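Local coordinates for protein replicative DNA helicase (Mycobacterium chimaera, PDB 6RIY) that carries an intein, a domain of the Hedgehog/intein fold that probably excises itself by protein splicing and joins its flanking sequences, at residues P9-W14 / G23-G28; T15-V20 / R123-D128. All coordinates share one frame; numbering follows the deposited sequence.

In the fold
From the N terminus, strand 2-3 leads into the hairpin of strands 7-9 and 14-16, whose turn enters contact 1. The chain then runs through 15-20, the first half of contact 2, before reaching 23-28, where contact 1 closes a short loop with eight residues between its segments. Contact 2 closes much later, at 123-128, after 102 intervening residues. The segments therefore alternate and the two closures cross. Both bring the hairpin region against one four-stranded antiparallel sheet, contact 1 at its outermost strand 25-27 and contact 2 at strand 122-127, with strand 33-39 between these two. The contacts also touch directly, Thr10 CG2 lying 3.7 Å from Thr15 CG2.

Contact 1 (P9-W14 / G23-G28); sequences PTPTGW and GDELLG
Thr10 OG1 is gripped by two backbone N-H groups of its own turn: Gly13 N donates at 2.8 Å with an N-H...O angle of 150°, and Thr12 N adds a weak bond. This is an ST motif, made possible by a chi1 of 70° that sets OG1 between the backbone N and the carbonyl carbon. Thr10 N bonds back to Gly13 O at 2.9 Å, so backbone also closes the hairpin tip. The same chi1 turns CG2 to Glu25 O, and Thr10 CB, placed by the backbone, lies 3.6 Å from that oxygen. Between the segments, a water links the main chains, donating to Pro9 O at 2.8 Å and accepting from Leu27 N at 2.9 Å. Leu27 divides its methyls between the prolines: its side chain crosses Pro9 obliquely, CD1 3.7 Å from Pro9 CB, and runs oppositely past Pro11, CD2 3.8 Å from Pro11 CD. The Glu25 side chain crosses Pro11 at about a right angle, its OE1 3.5 Å from Pro11 CG. The loop joining strands 7-9 and 14-16 thus lies along strand 25-27, with Pro33 of strand 33-39 beside Pro11 and Glu25, and Leu135 of strand 133-136 beside Pro9 and Leu27.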
loop_
_atom_site.group_PDB
_atom_site.type_symbol
_atom_site.label_atom_id
_atom_site.label_comp_id
_atom_site.label_asym_id
_atom_site.label_seq_id
_atom_site.Cartn_x
_atom_site.Cartn_y
_atom_site.Cartn_z
ATOM N N PRO A 9 -0.075 -9.501 -2.570
ATOM C CA PRO A 9 -0.777 -10.766 -2.782
ATOM C C PRO A 9 -1.628 -10.710 -4.039
ATOM O O PRO A 9 -2.186 -9.671 -4.397
ATOM C CB PRO A 9 -1.656 -10.900 -1.533
ATOM C CG PRO A 9 -1.941 -9.496 -1.156
ATOM C CD PRO A 9 -0.683 -8.707 -1.485
ATOM N N THR A 10 -1.726 -11.844 -4.713
ATOM C CA THR A 10 -2.563 -12.020 -5.888
ATOM C C THR A 10 -3.446 -13.231 -5.662
ATOM O O THR A 10 -3.247 -13.979 -4.699
ATOM C CB THR A 10 -1.706 -12.217 -7.147
ATOM O OG1 THR A 10 -1.071 -13.497 -7.081
ATOM C CG2 THR A 10 -0.654 -11.130 -7.233
ATOM N N PRO A 11 -4.444 -13.456 -6.524
ATOM C CA PRO A 11 -5.269 -14.667 -6.356
ATOM C C PRO A 11 -4.468 -15.961 -6.381
ATOM O O PRO A 11 -4.858 -16.930 -5.715
ATOM C CB PRO A 11 -6.255 -14.585 -7.531
ATOM C CG PRO A 11 -6.383 -13.151 -7.809
ATOM C CD PRO A 11 -5.019 -12.554 -7.542
ATOM N N THR A 12 -3.348 -16.001 -7.104
ATOM C CA THR A 12 -2.535 -17.207 -7.199
ATOM C C THR A 12 -1.321 -17.203 -6.279
ATOM O O THR A 12 -0.826 -18.281 -5.935
ATOM C CB THR A 12 -2.053 -17.411 -8.637
ATOM O OG1 THR A 12 -1.214 -16.315 -9.016
ATOM C CG2 THR A 12 -3.236 -17.496 -9.588
ATOM N N GLY A 13 -0.821 -16.035 -5.882
ATOM C CA GLY A 13 0.327 -16.032 -4.999
ATOM C C GLY A 13 0.830 -14.662 -4.598
ATOM O O GLY A 13 0.158 -13.925 -3.870
ATOM N N TRP A 14 2.026 -14.314 -5.057
ATOM C CA TRP A 14 2.686 -13.098 -4.610
ATOM C C TRP A 14 3.460 -12.497 -5.765
ATOM O O TRP A 14 4.223 -13.201 -6.431
ATOM C CB TRP A 14 3.654 -13.390 -3.455
ATOM C CG TRP A 14 2.981 -13.743 -2.181
ATOM C CD1 TRP A 14 2.716 -15.000 -1.705
ATOM C CD2 TRP A 14 2.505 -12.828 -1.197
ATOM N NE1 TRP A 14 2.088 -14.914 -0.484
ATOM C CE2 TRP A 14 1.952 -13.590 -0.151
ATOM C CE3 TRP A 14 2.493 -11.433 -1.099
ATOM C CZ2 TRP A 14 1.379 -13.000 0.981
ATOM C CZ3 TRP A 14 1.928 -10.851 0.022
ATOM C CH2 TRP A 14 1.378 -11.633 1.048
ATOM N N GLY A 23 -3.752 -4.942 -16.306
ATOM C CA GLY A 23 -4.476 -6.173 -16.536
ATOM C C GLY A 23 -4.204 -7.258 -15.518
ATOM O O GLY A 23 -4.965 -8.230 -15.461
ATOM N N ASP A 24 -3.144 -7.126 -14.721
ATOM C CA ASP A 24 -2.883 -8.079 -13.652
ATOM C C ASP A 24 -3.951 -7.973 -12.569
ATOM O O ASP A 24 -4.533 -6.908 -12.350
ATOM C CB ASP A 24 -1.515 -7.817 -13.017
ATOM C CG ASP A 24 -0.361 -8.198 -13.919
ATOM O OD1 ASP A 24 -0.612 -8.714 -15.036
ATOM O OD2 ASP A 24 0.800 -7.965 -13.513
ATOM N N GLU A 25 -4.181 -9.083 -11.867
ATOM C CA GLU A 25 -5.093 -9.122 -10.728
ATOM C C GLU A 25 -4.309 -8.969 -9.426
ATOM O O GLU A 25 -3.382 -9.743 -9.158
ATOM C CB GLU A 25 -5.889 -10.427 -10.705
ATOM C CG GLU A 25 -6.970 -10.505 -11.771
ATOM C CD GLU A 25 -7.893 -11.685 -11.575
ATOM O OE1 GLU A 25 -7.420 -12.742 -11.106
ATOM O OE2 GLU A 25 -9.094 -11.557 -11.896
ATOM N N LEU A 26 -4.683 -7.974 -8.626
ATOM C CA LEU A 26 -4.289 -7.872 -7.231
ATOM C C LEU A 26 -5.500 -8.253 -6.383
ATOM O O LEU A 26 -6.469 -8.819 -6.898
ATOM C CB LEU A 26 -3.771 -6.458 -6.916
ATOM C CG LEU A 26 -2.580 -5.937 -7.734
ATOM C CD1 LEU A 26 -2.334 -4.457 -7.443
ATOM C CD2 LEU A 26 -1.321 -6.764 -7.475
ATOM N N LEU A 27 -5.473 -7.928 -5.092
ATOM C CA LEU A 27 -6.602 -8.183 -4.207
ATOM C C LEU A 27 -7.137 -6.870 -3.665
ATOM O O LEU A 27 -6.370 -6.025 -3.207
ATOM C CB LEU A 27 -6.202 -9.083 -3.041
ATOM C CG LEU A 27 -5.618 -10.441 -3.423
ATOM C CD1 LEU A 27 -5.313 -11.226 -2.141
ATOM C CD2 LEU A 27 -6.569 -11.207 -4.332
ATOM N N GLY A 28 -8.454 -6.714 -3.692
ATOM C CA GLY A 28 -9.079 -5.569 -3.067
ATOM C C GLY A 28 -9.163 -5.711 -1.563
ATOM O O GLY A 28 -8.753 -6.708 -0.969
HETATM O O HOH W 1 -3.041 -7.081 -3.711
#

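Contact 2 (T15-V20 / R123-D128); sequences TTMGDV and RCVEVD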
loop_
_atom_site.group_PDB
_atom_site.type_symbol
_atom_site.label_atom_id
_atom_site.label_comp_id
_atom_site.label_asym_id
_atom_site.label_seq_id
_atom_site.Cartn_x
_atom_site.Cartn_y
_atom_site.Cartn_z
ATOM N N THR A 15 3.281 -11.198 -5.973
ATOM C CA THR A 15 4.017 -10.448 -6.983
ATOM C C THR A 15 4.642 -9.230 -6.321
ATOM O O THR A 15 4.214 -8.796 -5.250
ATOM C CB THR A 15 3.112 -10.002 -8.149
ATOM O OG1 THR A 15 3.924 -9.543 -9.243
ATOM C CG2 THR A 15 2.178 -8.872 -7.716
ATOM N N THR A 16 5.677 -8.681 -6.957
ATOM C CA THR A 16 6.226 -7.428 -6.454
ATOM C C THR A 16 5.562 -6.267 -7.177
ATOM O O THR A 16 5.080 -6.403 -8.307
ATOM C CB THR A 16 7.736 -7.355 -6.653
ATOM O OG1 THR A 16 8.024 -7.501 -8.053
ATOM C CG2 THR A 16 8.460 -8.453 -5.868
ATOM N N MET A 17 5.577 -5.105 -6.529
ATOM C CA MET A 17 5.103 -3.901 -7.202
ATOM C C MET A 17 5.862 -3.683 -8.508
ATOM O O MET A 17 5.278 -3.244 -9.508
ATOM C CB MET A 17 5.242 -2.695 -6.274
ATOM C CG MET A 17 4.955 -1.355 -6.913
ATOM S SD MET A 17 3.297 -1.261 -7.615
ATOM C CE MET A 17 2.406 -0.618 -6.191
ATOM N N GLY A 18 7.154 -4.020 -8.535
ATOM C CA GLY A 18 7.921 -3.824 -9.760
ATOM C C GLY A 18 7.437 -4.667 -10.927
ATOM O O GLY A 18 7.647 -4.308 -12.092
ATOM N N ASP A 19 6.813 -5.804 -10.642
ATOM C CA ASP A 19 6.367 -6.745 -11.658
ATOM C C ASP A 19 4.905 -6.559 -12.055
ATOM O O ASP A 19 4.385 -7.357 -12.831
ATOM C CB ASP A 19 6.586 -8.181 -11.170
ATOM C CG ASP A 19 7.938 -8.734 -11.554
ATOM O OD1 ASP A 19 8.669 -8.075 -12.320
ATOM O OD2 ASP A 19 8.271 -9.846 -11.091
ATOM N N VAL A 20 4.229 -5.536 -11.549
ATOM C CA VAL A 20 2.812 -5.344 -11.853
ATOM C C VAL A 20 2.657 -4.705 -13.222
ATOM O O VAL A 20 3.339 -3.727 -13.542
ATOM C CB VAL A 20 2.127 -4.480 -10.779
ATOM C CG1 VAL A 20 0.706 -4.177 -11.200
ATOM C CG2 VAL A 20 2.136 -5.195 -9.455
ATOM N N ARG A 123 6.473 2.932 -7.530
ATOM C CA ARG A 123 5.471 2.941 -8.595
ATOM C C ARG A 123 4.078 3.062 -7.993
ATOM O O ARG A 123 3.831 2.567 -6.892
ATOM C CB ARG A 123 5.477 1.648 -9.422
ATOM C CG ARG A 123 6.626 1.421 -10.361
ATOM C CD ARG A 123 6.445 0.058 -11.048
ATOM N NE ARG A 123 5.511 0.125 -12.170
ATOM C CZ ARG A 123 4.894 -0.925 -12.699
ATOM N NH1 ARG A 123 5.082 -2.141 -12.197
ATOM N NH2 ARG A 123 4.077 -0.758 -13.727
ATOM N N CYS A 124 3.154 3.634 -8.764
ATOM C CA CYS A 124 1.731 3.632 -8.438
ATOM C C CYS A 124 0.948 2.727 -9.381
ATOM O O CYS A 124 1.283 2.581 -10.560
ATOM C CB CYS A 124 1.115 5.031 -8.516
ATOM S SG CYS A 124 1.815 6.235 -7.413
ATOM N N VAL A 125 -0.141 2.167 -8.853
ATOM C CA VAL A 125 -1.120 1.438 -9.648
ATOM C C VAL A 125 -2.480 2.086 -9.428
ATOM O O VAL A 125 -2.735 2.724 -8.402
ATOM C CB VAL A 125 -1.178 -0.062 -9.283
ATOM C CG1 VAL A 125 0.170 -0.727 -9.510
ATOM C CG2 VAL A 125 -1.621 -0.236 -7.823
ATOM N N GLU A 126 -3.364 1.912 -10.402
ATOM C CA GLU A 126 -4.783 2.158 -10.198
ATOM C C GLU A 126 -5.528 0.842 -10.374
ATOM O O GLU A 126 -5.160 0.024 -11.218
ATOM C CB GLU A 126 -5.305 3.221 -11.161
ATOM C CG GLU A 126 -4.462 4.492 -11.160
ATOM C CD GLU A 126 -5.053 5.609 -11.998
ATOM O OE1 GLU A 126 -6.284 5.818 -11.937
ATOM O OE2 GLU A 126 -4.285 6.283 -12.719
ATOM N N VAL A 127 -6.571 0.628 -9.577
ATOM C CA VAL A 127 -7.292 -0.638 -9.605
ATOM C C VAL A 127 -8.773 -0.374 -9.840
ATOM O O VAL A 127 -9.261 0.745 -9.690
ATOM C CB VAL A 127 -7.073 -1.453 -8.317
ATOM C CG1 VAL A 127 -5.606 -1.908 -8.245
ATOM C CG2 VAL A 127 -7.439 -0.614 -7.109
ATOM N N ASP A 128 -9.490 -1.429 -10.233
ATOM C CA ASP A 128 -10.837 -1.268 -10.766
ATOM C C ASP A 128 -11.925 -1.432 -9.709
ATOM O O ASP A 128 -13.082 -1.680 -10.057
ATOM C CB ASP A 128 -11.061 -2.228 -11.935
ATOM C CG ASP A 128 -11.316 -3.657 -11.499
ATOM O OD1 ASP A 128 -11.015 -4.021 -10.341
ATOM O OD2 ASP A 128 -11.828 -4.426 -12.338
#
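Arg123, Met17 and Val125 bury the most surface here, and Arg123 supplies the polar half. Its chain bends at chi3 (81°), which carries the guanidinium to the carbonyls of the turn at 17-20. Arg123 NH1 meets Val20 O at 2.7 Å with an N-H...O angle of 155°; the oxygen lies close to the guanidinium plane, and NH1 approaches it in the carbonyl plane, on a lone pair. Two weak bonds accompany this one: Arg123 NH2 reaches the same Val20 O at 3.1 Å, and Arg123 NH1 reaches Met17 O at 2.9 Å with an angle of only 128°. Val20 O is therefore held by both terminal nitrogens, while Met17 O also accepts from Val20 N within the turn. Arg123 NE donates to Thr40 O, a further bond that limits rotation of the guanidinium. Asp19 OD1 stays 6.9 Å from Arg123 NH1, too far for direct contact, so within these two segments the guanidinium is met by backbone carbonyls, whose dipoles would probably help to stabilise its charge.

Residues 17-19 form a short 3-10 segment at the end of strand 14-16, and the contact pins it to strand 122-127 of the four-stranded antiparallel sheet in this Hedgehog/intein fold.

Met17 makes the apolar half. Its CG is anti to the backbone N, and bends at chi2 and chi3 bring the thioether to Val125 tip to tip, Met17 SD lying 3.7 Å from Val125 CG1. The terminal methyl settles against the main chain, Met17 CE 3.6 Å from Arg123 O. Val125 CG1 also meets Val20 CG1 at 3.9 Å, the two valine side chains crossing at about a right angle. Tyr134 of strand 133-136 packs on both Met17 and Val125, and Val36 of strand 33-39 on Val20.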